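ORF 37 (Human herpesvirus 8 type M, PDB 3POV) acts as a metal-binding endonuclease and exonuclease on double- and single-stranded DNA, processing viral DNA intermediates to promote production of packaged, unit-length viral genomes. Local coordinates at residues A[41-46]-A[471-476]; A[143-148]-A[216-221]; A[149-154]-A[372-377]; A[220-225]-A[380-385]. All coordinates share one frame; numbering follows the deposited sequence.

Contact 1: A[41-46]-A[471-476]; sequences KFLKHA and PYIKWD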
# COMPACT_ATOMS: atom_id res chain seq x y z
N LYS A 41 15.27 7.88 -14.21
CA LYS A 41 15.59 8.70 -15.38
C LYS A 41 16.33 9.96 -14.97
O LYS A 41 17.19 10.46 -15.70
CB LYS A 41 14.31 9.06 -16.14
CG LYS A 41 13.81 7.96 -17.04
CD LYS A 41 14.81 7.68 -18.15
CE LYS A 41 14.30 6.64 -19.12
NZ LYS A 41 15.27 6.40 -20.23
N PHE A 42 15.99 10.48 -13.79
CA PHE A 42 16.65 11.65 -13.23
C PHE A 42 18.14 11.38 -12.99
O PHE A 42 19.00 12.12 -13.47
CB PHE A 42 15.95 12.08 -11.94
CG PHE A 42 16.69 13.14 -11.17
CD1 PHE A 42 16.66 14.46 -11.58
CD2 PHE A 42 17.39 12.82 -10.02
CE1 PHE A 42 17.33 15.44 -10.88
CE2 PHE A 42 18.05 13.79 -9.31
CZ PHE A 42 18.02 15.10 -9.74
N LEU A 43 18.42 10.31 -12.26
CA LEU A 43 19.79 9.91 -11.97
C LEU A 43 20.62 9.73 -13.24
O LEU A 43 21.81 10.06 -13.26
CB LEU A 43 19.80 8.60 -11.17
CG LEU A 43 19.64 8.67 -9.65
CD1 LEU A 43 18.59 9.69 -9.24
CD2 LEU A 43 19.32 7.30 -9.08
N LYS A 44 20.00 9.22 -14.30
CA LYS A 44 20.72 8.91 -15.52
C LYS A 44 20.75 10.07 -16.52
O LYS A 44 21.15 9.89 -17.67
CB LYS A 44 20.16 7.65 -16.18
CG LYS A 44 20.57 6.36 -15.47
CD LYS A 44 19.84 5.15 -16.03
CE LYS A 44 18.36 5.17 -15.65
NZ LYS A 44 17.65 3.93 -16.07
N HIS A 45 20.34 11.25 -16.08
CA HIS A 45 20.37 12.43 -16.93
C HIS A 45 21.80 12.97 -17.06
O HIS A 45 22.62 12.80 -16.16
CB HIS A 45 19.43 13.52 -16.39
CG HIS A 45 19.14 14.61 -17.37
ND1 HIS A 45 19.99 15.67 -17.58
CD2 HIS A 45 18.08 14.81 -18.20
CE1 HIS A 45 19.48 16.48 -18.49
NE2 HIS A 45 18.32 15.98 -18.88
N ALA A 46 22.08 13.62 -18.18
CA ALA A 46 23.42 14.14 -18.46
C ALA A 46 23.86 15.20 -17.44
O ALA A 46 24.98 15.16 -16.94
CB ALA A 46 23.49 14.71 -19.87
N PRO A 471 26.60 3.19 -10.83
CA PRO A 471 27.98 3.16 -10.34
C PRO A 471 28.68 4.52 -10.45
O PRO A 471 29.48 4.86 -9.58
CB PRO A 471 28.66 2.14 -11.25
CG PRO A 471 27.85 2.15 -12.50
CD PRO A 471 26.43 2.40 -12.07
N TYR A 472 28.37 5.27 -11.50
CA TYR A 472 28.98 6.59 -11.69
C TYR A 472 28.62 7.55 -10.57
O TYR A 472 29.13 8.67 -10.50
CB TYR A 472 28.57 7.18 -13.04
CG TYR A 472 27.07 7.33 -13.21
CD1 TYR A 472 26.30 6.28 -13.69
CD2 TYR A 472 26.43 8.52 -12.90
CE1 TYR A 472 24.93 6.41 -13.84
CE2 TYR A 472 25.07 8.66 -13.05
CZ TYR A 472 24.32 7.60 -13.53
OH TYR A 472 22.97 7.74 -13.68
N ILE A 473 27.73 7.11 -9.69
CA ILE A 473 27.35 7.91 -8.53
C ILE A 473 28.10 7.41 -7.29
O ILE A 473 28.00 6.24 -6.92
CB ILE A 473 25.83 7.86 -8.29
CG1 ILE A 473 25.09 8.41 -9.51
CG2 ILE A 473 25.45 8.64 -7.03
CD1 ILE A 473 23.62 8.73 -9.28
N LYS A 474 28.88 8.29 -6.68
CA LYS A 474 29.63 7.93 -5.48
C LYS A 474 28.75 8.09 -4.26
O LYS A 474 28.94 9.00 -3.45
CB LYS A 474 30.90 8.79 -5.35
N TRP A 475 27.76 7.21 -4.15
CA TRP A 475 26.77 7.28 -3.08
C TRP A 475 27.40 7.43 -1.70
O TRP A 475 28.47 6.89 -1.43
CB TRP A 475 25.87 6.04 -3.10
CG TRP A 475 24.92 5.96 -4.27
CD1 TRP A 475 25.08 5.21 -5.41
CD2 TRP A 475 23.67 6.65 -4.42
NE1 TRP A 475 24.00 5.39 -6.25
CE2 TRP A 475 23.13 6.27 -5.67
CE3 TRP A 475 22.96 7.55 -3.62
CZ2 TRP A 475 21.92 6.77 -6.13
CZ3 TRP A 475 21.75 8.04 -4.08
CH2 TRP A 475 21.24 7.65 -5.33
N ASP A 476 26.73 8.18 -0.84
CA ASP A 476 27.15 8.35 0.55
C ASP A 476 26.06 7.85 1.50
O ASP A 476 25.17 8.60 1.88
CB ASP A 476 27.47 9.81 0.83
CG ASP A 476 27.81 10.06 2.28
OD1 ASP A 476 28.22 9.11 2.97
OD2 ASP A 476 27.66 11.22 2.74
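L43 is gripped in two ways here, by a phenol at its backbone carbonyl and by hydrocarbon at its side chain. The tight, buried part is the side chain. CG of L43 meets CD1 of I473 at 4.0 Å, the two chains crossing at about a right angle. Its CD2 branch lies in the plane of the W475 indole and comes to the benzo edge, 4.0 Å from CZ2. I473 also packs on W475 itself, its CG2 sitting over one indole face near the rim, so the three residues lock together; C52 and L64 add to the packing around I473 and W475.

The more solvent-exposed side is carried by Y472 and K44. Y472 puts its CG between its own backbone N and carbonyl carbon (chi1 58°), which sends the phenol across to the end of helix 39-43. Its OH donates to L43 O at 2.6 Å. The approach is steep: the hydroxyl sits well above the carbonyl plane, at a C=O...donor angle of 101°, while L43 O lies at the edge of the phenol ring. K44, the first residue to leave the helix, lays its CG 3.3 Å from that OH. Only beyond this does the contact loosen: the lysine chain bends at chi3 (-70°), and its end leads away from the 471-476 loop.

At a helix end the carbonyls lose the N-H donors that a further turn would bring. The phenol supplies one to L43 O, so a single directional bond plus apolar packing fixes the loop after helix 448-469.

Contact 2: A[143-148]-A[216-221]; sequences GIISSS and GIFGVS. With FMT (formic acid), chain F.
The F218 ring lies alongside I145, both side chains pointing the same way from neighbouring strands. One long side of the ring does the touching, and it meets the isoleucine obliquely: CD1 is 3.7 Å from I145 CB, and CE1 is 3.8 Å from I145 CG2. I145 has CG1 anti to its carbonyl carbon (chi1 -64°), which leaves CG2 turned to the ring. The other flat group is a formate, probably from the crystallisation liquor, held at S147; its contact with the serine hydroxyl is too short to be trusted in detail.

Under the side chains runs a short parallel pairing. I145 N donates to I217 O at 2.8 Å, nearly straight at 171°. G219 N returns a bond to I145 O at 3.2 Å, more bent and from above the carbonyl plane. One residue thus bonds to both neighbours of F218, the usual pattern of parallel strands. G219 brings no side chain, and the CG2 branch of I144 settles 3.7 Å from G219 N. Further on, CG1 of V220 packs against the S147 side chain.

In the fold, 145-146 is a short, weakly bonded outer strand of a three-stranded sheet, with 218-220 in the middle and 210-211 antiparallel on its far side. W462, A459 and A458 of helix 448-469 pack on I145, I217 and F218, L381 and I385 of helix 374-388 touch F218 and V220, and the outer strand runs straight into helix 147-154.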
# COMPACT_ATOMS: atom_id res chain seq x y z
N GLY A 143 12.07 3.95 -8.37
CA GLY A 143 13.27 4.11 -7.57
C GLY A 143 12.99 3.98 -6.09
O GLY A 143 13.88 4.09 -5.25
N ILE A 144 11.72 3.75 -5.76
CA ILE A 144 11.29 3.68 -4.38
C ILE A 144 10.83 2.27 -3.99
O ILE A 144 10.32 1.52 -4.82
CB ILE A 144 10.20 4.74 -4.09
CG1 ILE A 144 10.83 5.96 -3.41
CG2 ILE A 144 9.08 4.17 -3.25
CD1 ILE A 144 9.85 7.05 -3.06
N ILE A 145 11.04 1.91 -2.73
CA ILE A 145 10.50 0.66 -2.22
C ILE A 145 9.08 0.92 -1.73
O ILE A 145 8.87 1.42 -0.63
CB ILE A 145 11.36 0.09 -1.07
CG1 ILE A 145 12.75 -0.28 -1.58
CG2 ILE A 145 10.68 -1.13 -0.44
CD1 ILE A 145 13.64 -0.91 -0.53
N SER A 146 8.11 0.58 -2.58
CA SER A 146 6.70 0.73 -2.24
C SER A 146 6.21 -0.48 -1.44
O SER A 146 6.90 -1.50 -1.36
CB SER A 146 5.88 0.87 -3.52
OG SER A 146 6.08 -0.26 -4.36
N SER A 147 5.02 -0.37 -0.85
CA SER A 147 4.48 -1.45 -0.02
C SER A 147 4.46 -2.79 -0.75
O SER A 147 4.63 -3.84 -0.13
CB SER A 147 3.08 -1.11 0.50
OG SER A 147 2.63 0.16 0.06
N SER A 148 4.26 -2.76 -2.06
CA SER A 148 4.16 -3.99 -2.84
C SER A 148 5.52 -4.56 -3.24
O SER A 148 5.61 -5.67 -3.76
CB SER A 148 3.30 -3.76 -4.09
OG SER A 148 3.91 -2.84 -4.97
N GLY A 216 13.75 9.02 1.97
CA GLY A 216 13.31 9.07 0.59
C GLY A 216 13.52 7.80 -0.21
O GLY A 216 13.59 7.85 -1.44
N ILE A 217 13.61 6.65 0.46
CA ILE A 217 13.75 5.39 -0.26
C ILE A 217 12.54 4.46 -0.09
O ILE A 217 12.38 3.49 -0.83
CB ILE A 217 15.06 4.63 0.09
CG1 ILE A 217 14.93 3.89 1.41
CG2 ILE A 217 16.24 5.59 0.09
CD1 ILE A 217 16.12 3.01 1.71
N PHE A 218 11.69 4.77 0.89
CA PHE A 218 10.44 4.05 1.07
C PHE A 218 9.27 4.96 0.74
O PHE A 218 9.37 6.18 0.86
CB PHE A 218 10.29 3.56 2.51
CG PHE A 218 11.31 2.54 2.90
CD1 PHE A 218 11.19 1.23 2.48
CD2 PHE A 218 12.38 2.88 3.71
CE1 PHE A 218 12.12 0.28 2.84
CE2 PHE A 218 13.31 1.94 4.08
CZ PHE A 218 13.18 0.63 3.64
N GLY A 219 8.16 4.37 0.34
CA GLY A 219 6.99 5.16 -0.01
C GLY A 219 5.74 4.31 -0.09
O GLY A 219 5.79 3.16 -0.52
N VAL A 220 4.62 4.88 0.33
CA VAL A 220 3.35 4.17 0.28
C VAL A 220 2.18 5.11 0.04
O VAL A 220 2.34 6.33 -0.05
CB VAL A 220 3.08 3.42 1.59
CG1 VAL A 220 4.21 2.46 1.91
CG2 VAL A 220 2.86 4.42 2.73
N SER A 221 1.00 4.51 -0.06
CA SER A 221 -0.26 5.24 0.05
C SER A 221 -1.21 4.39 0.88
O SER A 221 -1.14 3.17 0.85
CB SER A 221 -0.85 5.52 -1.33
OG SER A 221 -1.97 6.38 -1.22
C FMT F . 2.01 2.37 -2.80
O1 FMT F . 2.68 3.28 -3.28
O2 FMT F . 2.46 1.51 -2.03

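Contact 3: A[149-154]-A[372-377]; sequences KFHWAV and RHSYFY. With nucleotides of chain B; nucleotides of chain C.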
# COMPACT_ATOMS: atom_id res chain seq x y z
N LYS A 149 6.58 -3.79 -3.00
CA LYS A 149 7.94 -4.25 -3.29
C LYS A 149 8.69 -4.59 -2.02
O LYS A 149 9.72 -5.25 -2.05
CB LYS A 149 8.71 -3.20 -4.09
CG LYS A 149 8.14 -2.92 -5.46
CD LYS A 149 8.96 -1.86 -6.19
CE LYS A 149 8.41 -1.62 -7.59
NZ LYS A 149 9.18 -0.56 -8.31
N PHE A 150 8.16 -4.12 -0.89
CA PHE A 150 8.82 -4.26 0.40
C PHE A 150 9.20 -5.71 0.72
O PHE A 150 10.38 -6.02 0.90
CB PHE A 150 7.94 -3.69 1.51
CG PHE A 150 8.55 -3.78 2.88
CD1 PHE A 150 9.83 -3.30 3.11
CD2 PHE A 150 7.85 -4.33 3.93
CE1 PHE A 150 10.40 -3.38 4.37
CE2 PHE A 150 8.41 -4.41 5.19
CZ PHE A 150 9.69 -3.94 5.41
N HIS A 151 8.20 -6.58 0.78
CA HIS A 151 8.43 -7.99 1.10
C HIS A 151 9.50 -8.60 0.20
O HIS A 151 10.37 -9.32 0.65
CB HIS A 151 7.14 -8.78 1.00
CG HIS A 151 7.28 -10.22 1.40
ND1 HIS A 151 6.82 -11.26 0.62
CD2 HIS A 151 7.84 -10.78 2.50
CE1 HIS A 151 7.09 -12.40 1.23
NE2 HIS A 151 7.70 -12.14 2.37
N TRP A 152 9.40 -8.29 -1.09
CA TRP A 152 10.37 -8.76 -2.07
C TRP A 152 11.75 -8.18 -1.78
O TRP A 152 12.77 -8.87 -1.90
CB TRP A 152 9.93 -8.34 -3.47
CG TRP A 152 10.91 -8.64 -4.56
CD1 TRP A 152 11.08 -9.84 -5.20
CD2 TRP A 152 11.83 -7.73 -5.17
NE1 TRP A 152 12.06 -9.73 -6.15
CE2 TRP A 152 12.53 -8.44 -6.16
CE3 TRP A 152 12.12 -6.38 -4.97
CZ2 TRP A 152 13.52 -7.85 -6.94
CZ3 TRP A 152 13.10 -5.80 -5.75
CH2 TRP A 152 13.79 -6.53 -6.72
N ALA A 153 11.79 -6.91 -1.38
CA ALA A 153 13.04 -6.22 -1.13
C ALA A 153 13.73 -6.78 0.11
O ALA A 153 14.96 -6.82 0.19
CB ALA A 153 12.81 -4.72 -0.99
N VAL A 154 12.93 -7.21 1.08
CA VAL A 154 13.47 -7.74 2.32
C VAL A 154 14.16 -9.07 2.07
O VAL A 154 15.19 -9.37 2.68
CB VAL A 154 12.37 -7.90 3.38
CG1 VAL A 154 12.85 -8.79 4.52
CG2 VAL A 154 11.96 -6.52 3.91
N ARG A 372 4.14 -14.10 7.79
CA ARG A 372 5.03 -14.41 6.67
C ARG A 372 4.40 -14.09 5.32
O ARG A 372 5.04 -14.26 4.28
CB ARG A 372 5.48 -15.87 6.71
CG ARG A 372 6.30 -16.22 7.94
CD ARG A 372 6.91 -17.61 7.81
NE ARG A 372 7.99 -17.65 6.83
CZ ARG A 372 7.93 -18.30 5.67
NH1 ARG A 372 6.84 -18.97 5.34
NH2 ARG A 372 8.97 -18.27 4.84
N HIS A 373 3.15 -13.65 5.33
CA HIS A 373 2.46 -13.30 4.10
C HIS A 373 2.70 -11.84 3.73
O HIS A 373 2.89 -11.00 4.60
CB HIS A 373 0.95 -13.58 4.23
CG HIS A 373 0.18 -13.32 2.97
ND1 HIS A 373 -0.39 -12.10 2.69
CD2 HIS A 373 -0.12 -14.12 1.92
CE1 HIS A 373 -1.01 -12.16 1.52
NE2 HIS A 373 -0.86 -13.38 1.04
N SER A 374 2.70 -11.55 2.43
CA SER A 374 3.01 -10.22 1.92
C SER A 374 2.19 -9.12 2.57
O SER A 374 2.66 -8.00 2.75
CB SER A 374 2.82 -10.17 0.40
OG SER A 374 3.77 -10.99 -0.25
N TYR A 375 0.94 -9.43 2.92
CA TYR A 375 0.05 -8.43 3.50
C TYR A 375 0.59 -7.86 4.80
O TYR A 375 0.41 -6.67 5.09
CB TYR A 375 -1.33 -9.03 3.73
CG TYR A 375 -2.12 -9.22 2.46
CD1 TYR A 375 -1.60 -8.82 1.23
CD2 TYR A 375 -3.39 -9.78 2.48
CE1 TYR A 375 -2.32 -8.99 0.07
CE2 TYR A 375 -4.11 -9.95 1.33
CZ TYR A 375 -3.58 -9.56 0.13
OH TYR A 375 -4.33 -9.73 -1.01
N PHE A 376 1.25 -8.70 5.59
CA PHE A 376 1.88 -8.25 6.82
C PHE A 376 2.93 -7.17 6.55
O PHE A 376 2.95 -6.13 7.21
CB PHE A 376 2.50 -9.43 7.57
CG PHE A 376 3.00 -9.07 8.94
CD1 PHE A 376 2.11 -8.75 9.95
CD2 PHE A 376 4.36 -9.04 9.22
CE1 PHE A 376 2.55 -8.41 11.22
CE2 PHE A 376 4.81 -8.71 10.49
CZ PHE A 376 3.91 -8.39 11.48
N TYR A 377 3.80 -7.42 5.58
CA TYR A 377 4.86 -6.49 5.22
C TYR A 377 4.32 -5.16 4.70
O TYR A 377 4.81 -4.10 5.08
CB TYR A 377 5.77 -7.10 4.16
CG TYR A 377 6.67 -8.19 4.69
CD1 TYR A 377 8.03 -7.97 4.88
CD2 TYR A 377 6.16 -9.45 4.99
CE1 TYR A 377 8.86 -8.96 5.36
CE2 TYR A 377 6.98 -10.46 5.48
CZ TYR A 377 8.33 -10.20 5.66
OH TYR A 377 9.16 -11.20 6.14
P DG B 2 -3.51 -9.35 -4.64
OP1 DG B 2 -3.88 -8.74 -3.34
OP2 DG B 2 -2.16 -9.93 -4.84
O5' DG B 2 -4.57 -10.50 -4.97
C5' DG B 2 -5.94 -10.17 -5.17
C4' DG B 2 -6.58 -11.26 -6.00
O4' DG B 2 -6.08 -11.17 -7.35
C3' DG B 2 -6.27 -12.67 -5.50
O3' DG B 2 -7.49 -13.37 -5.32
C2' DG B 2 -5.39 -13.29 -6.58
C1' DG B 2 -5.68 -12.43 -7.81
N9 DG B 2 -4.52 -12.24 -8.68
C8 DG B 2 -3.31 -11.70 -8.33
N7 DG B 2 -2.46 -11.65 -9.32
C5 DG B 2 -3.16 -12.19 -10.39
C6 DG B 2 -2.75 -12.39 -11.73
O6 DG B 2 -1.65 -12.12 -12.24
N1 DG B 2 -3.76 -12.97 -12.49
C2 DG B 2 -5.01 -13.30 -12.02
N2 DG B 2 -5.86 -13.85 -12.91
N3 DG B 2 -5.41 -13.12 -10.76
C4 DG B 2 -4.43 -12.56 -10.01
P DG C 13 6.51 -21.10 1.60
OP1 DG C 13 7.42 -20.49 2.59
OP2 DG C 13 5.05 -20.88 1.71
O5' DG C 13 6.96 -20.63 0.14
C5' DG C 13 8.28 -20.93 -0.30
C4' DG C 13 8.43 -20.70 -1.79
O4' DG C 13 7.79 -21.78 -2.52
C3' DG C 13 7.82 -19.41 -2.32
O3' DG C 13 8.68 -18.86 -3.29
C2' DG C 13 6.51 -19.89 -2.96
C1' DG C 13 6.97 -21.22 -3.53
N9 DG C 13 5.89 -22.15 -3.83
C8 DG C 13 4.74 -22.37 -3.10
N7 DG C 13 3.96 -23.26 -3.63
C5 DG C 13 4.62 -23.66 -4.79
C6 DG C 13 4.25 -24.60 -5.78
O6 DG C 13 3.23 -25.30 -5.83
N1 DG C 13 5.21 -24.69 -6.79
C2 DG C 13 6.38 -23.96 -6.83
N2 DG C 13 7.18 -24.17 -7.88
N3 DG C 13 6.73 -23.07 -5.91
C4 DG C 13 5.81 -22.97 -4.92
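The most unusual feature is an edge-to-face pair of an imidazole and a phenol: H151 turns its edge to the face of Y377. The ring centroids are 4.2 Å apart with the planes at 52°, though the exact spacing is doubtful. The imidazole gets over the phenol because CG of H151 stands opposite its backbone N (chi1 -176°). CB of H151 joins in as a CH-pi contact, over the same ring. ND1 of H151 lies 3.2 Å from S374 OG.

F150 and V154 meet the same phenol elsewhere. F150 brings CE2 to the edge of the Y377 ring, and its CD2 packs on Y377 CB at 3.5 Å; the two side chains cross at about a right angle. V154 adds CG1 at 4.1 Å from Y377 CE1, and its CG2 branch lies over one face of the F150 ring.

The start of helix 374-388 is organised by H373, the N-cap, whose ND1 accepts from Y375 N at 3.0 Å. CE1 of H373 also sits over the centre of one face of the Y375 ring, backing a side chain whose OH donates to OP1 of DG2 of chain B at 2.6 Å. R372 binds the other strand: NH1 donates to OP1 of DG13 of chain C at 3.2 Å and also to P300 O, while NH2 makes a salt bridge with E302.

What results is an aromatic cluster of F150, H151 and Y377 joining helices 147-154 and 374-388 beside side chains that hold DNA phosphates, part of the DNA-binding surface of this PD-(D/E)XK nuclease.

Contact 4: A[220-225]-A[380-385]; sequences VSLDFA and LLQSSI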
# COMPACT_ATOMS: atom_id res chain seq x y z
N VAL A 220 4.62 4.88 0.33
CA VAL A 220 3.35 4.17 0.28
C VAL A 220 2.18 5.11 0.04
O VAL A 220 2.34 6.33 -0.05
CB VAL A 220 3.08 3.42 1.59
CG1 VAL A 220 4.21 2.46 1.91
CG2 VAL A 220 2.86 4.42 2.73
N SER A 221 1.00 4.51 -0.06
CA SER A 221 -0.26 5.24 0.05
C SER A 221 -1.21 4.39 0.88
O SER A 221 -1.14 3.17 0.85
CB SER A 221 -0.85 5.52 -1.33
OG SER A 221 -1.97 6.38 -1.22
N LEU A 222 -2.08 5.05 1.63
CA LEU A 222 -3.07 4.35 2.44
C LEU A 222 -4.38 4.26 1.67
O LEU A 222 -4.66 5.09 0.80
CB LEU A 222 -3.29 5.09 3.75
CG LEU A 222 -2.04 5.39 4.57
CD1 LEU A 222 -2.37 6.31 5.74
CD2 LEU A 222 -1.40 4.10 5.06
N ASP A 223 -5.18 3.25 2.00
CA ASP A 223 -6.47 3.04 1.33
C ASP A 223 -7.60 3.78 2.02
O ASP A 223 -8.37 4.48 1.37
CB ASP A 223 -6.81 1.55 1.29
CG ASP A 223 -5.89 0.77 0.38
OD1 ASP A 223 -5.61 1.25 -0.74
OD2 ASP A 223 -5.45 -0.32 0.79
N PHE A 224 -7.69 3.63 3.33
CA PHE A 224 -8.82 4.16 4.07
C PHE A 224 -8.45 4.39 5.53
O PHE A 224 -7.69 3.62 6.11
CB PHE A 224 -10.02 3.20 3.95
CG PHE A 224 -11.20 3.59 4.80
CD1 PHE A 224 -12.08 4.56 4.38
CD2 PHE A 224 -11.42 2.97 6.02
CE1 PHE A 224 -13.17 4.92 5.17
CE2 PHE A 224 -12.51 3.32 6.81
CZ PHE A 224 -13.38 4.29 6.39
N ALA A 225 -8.99 5.44 6.12
CA ALA A 225 -8.81 5.67 7.55
C ALA A 225 -10.10 6.16 8.22
O ALA A 225 -10.77 7.06 7.71
CB ALA A 225 -7.68 6.66 7.79
N LEU A 380 3.10 -3.18 7.42
CA LEU A 380 4.26 -2.84 8.22
C LEU A 380 4.89 -1.54 7.70
O LEU A 380 5.09 -0.60 8.47
CB LEU A 380 5.28 -3.97 8.19
CG LEU A 380 6.44 -3.89 9.19
CD1 LEU A 380 6.97 -5.29 9.50
CD2 LEU A 380 7.56 -2.97 8.71
N LEU A 381 5.17 -1.50 6.40
CA LEU A 381 5.77 -0.33 5.77
C LEU A 381 4.90 0.89 6.01
O LEU A 381 5.39 1.94 6.41
CB LEU A 381 5.96 -0.54 4.27
CG LEU A 381 7.30 -0.16 3.65
CD1 LEU A 381 7.20 -0.05 2.13
CD2 LEU A 381 7.86 1.14 4.24
N GLN A 382 3.61 0.73 5.76
CA GLN A 382 2.64 1.81 5.90
C GLN A 382 2.61 2.37 7.33
O GLN A 382 2.51 3.58 7.53
CB GLN A 382 1.25 1.34 5.45
CG GLN A 382 1.25 0.82 4.00
CD GLN A 382 -0.11 0.31 3.52
OE1 GLN A 382 -1.04 0.10 4.30
NE2 GLN A 382 -0.21 0.10 2.21
N SER A 383 2.69 1.49 8.32
CA SER A 383 2.68 1.93 9.71
C SER A 383 3.96 2.70 10.04
O SER A 383 3.93 3.68 10.79
CB SER A 383 2.51 0.74 10.67
OG SER A 383 3.62 -0.14 10.60
N SER A 384 5.08 2.26 9.48
CA SER A 384 6.36 2.93 9.65
C SER A 384 6.34 4.32 9.06
O SER A 384 6.86 5.26 9.65
CB SER A 384 7.48 2.12 9.01
OG SER A 384 7.64 0.87 9.65
N ILE A 385 5.74 4.46 7.88
CA ILE A 385 5.73 5.74 7.20
C ILE A 385 4.74 6.70 7.85
O ILE A 385 4.99 7.90 7.92
CB ILE A 385 5.44 5.58 5.69
CG1 ILE A 385 6.74 5.26 4.95
CG2 ILE A 385 4.82 6.83 5.13
CD1 ILE A 385 6.59 5.21 3.46
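The segment leading from strand 218-220 to the magnesium ligand D223 packs on helix 374-388 through V220 and L222. V220 spreads both methyls on the helix. CG2, in the crowded position between its backbone N and carbonyl carbon, meets CD1 of I385 tip to tip at 3.9 Å. The V220 side chain crosses that of L381 obliquely, CG1 touching CD1, also at 3.9 Å. From another side, CG of Q382 comes within 4.0 Å of V220 CG1.

L222 works further along: it slides past Q382 in the opposite direction, CD2 lying 3.8 Å from Q382 CB. CG of Q382 is anti to its own carbonyl carbon (chi1 -57°) and the chain runs extended beyond it, carrying the amide toward E246.

Next along the chain is D223, which with E246 and I247 binds magnesium in this structure; its OD2 also accepts from I247 N. This is the acidic core of the PD-(D/E)XK fold, where D223 just precedes strand 224-226 and E246 lies on the adjacent strand 243-250. Q382, next to E246, is consistent with a second-shell position beside the metal ligands.

Away from V220, the helix backbone is reinforced by serines. L380 O takes S383 OG at 2.6 Å and S384 OG at 3.2 Å, on top of the regular bond from S384 N, so three donors converge on one carbonyl. S383 OG is hydrogen-bonded to K451 NZ of helix 448-469 as well.

From the N terminus, helix 39-43 pairs first with the loop after helix 448-469, so contact 1 closes nearly the whole chain and the other three nest inside it, none of them touching it. Contact 2 closes the shorter loop from 143-148 to 216-221. Helix 147-154 then carries the chain into contact 3, which reaches 372-377 and crosses contact 2. Contact 4 starts on the residues where contact 2 ends, sharing V220 and S221, and also crosses contact 3 on the way to 380-385. Contacts 2, 3 and 4 touch one another, tying the small sheet, helix 147-154 and helix 374-388 together beside the metal site.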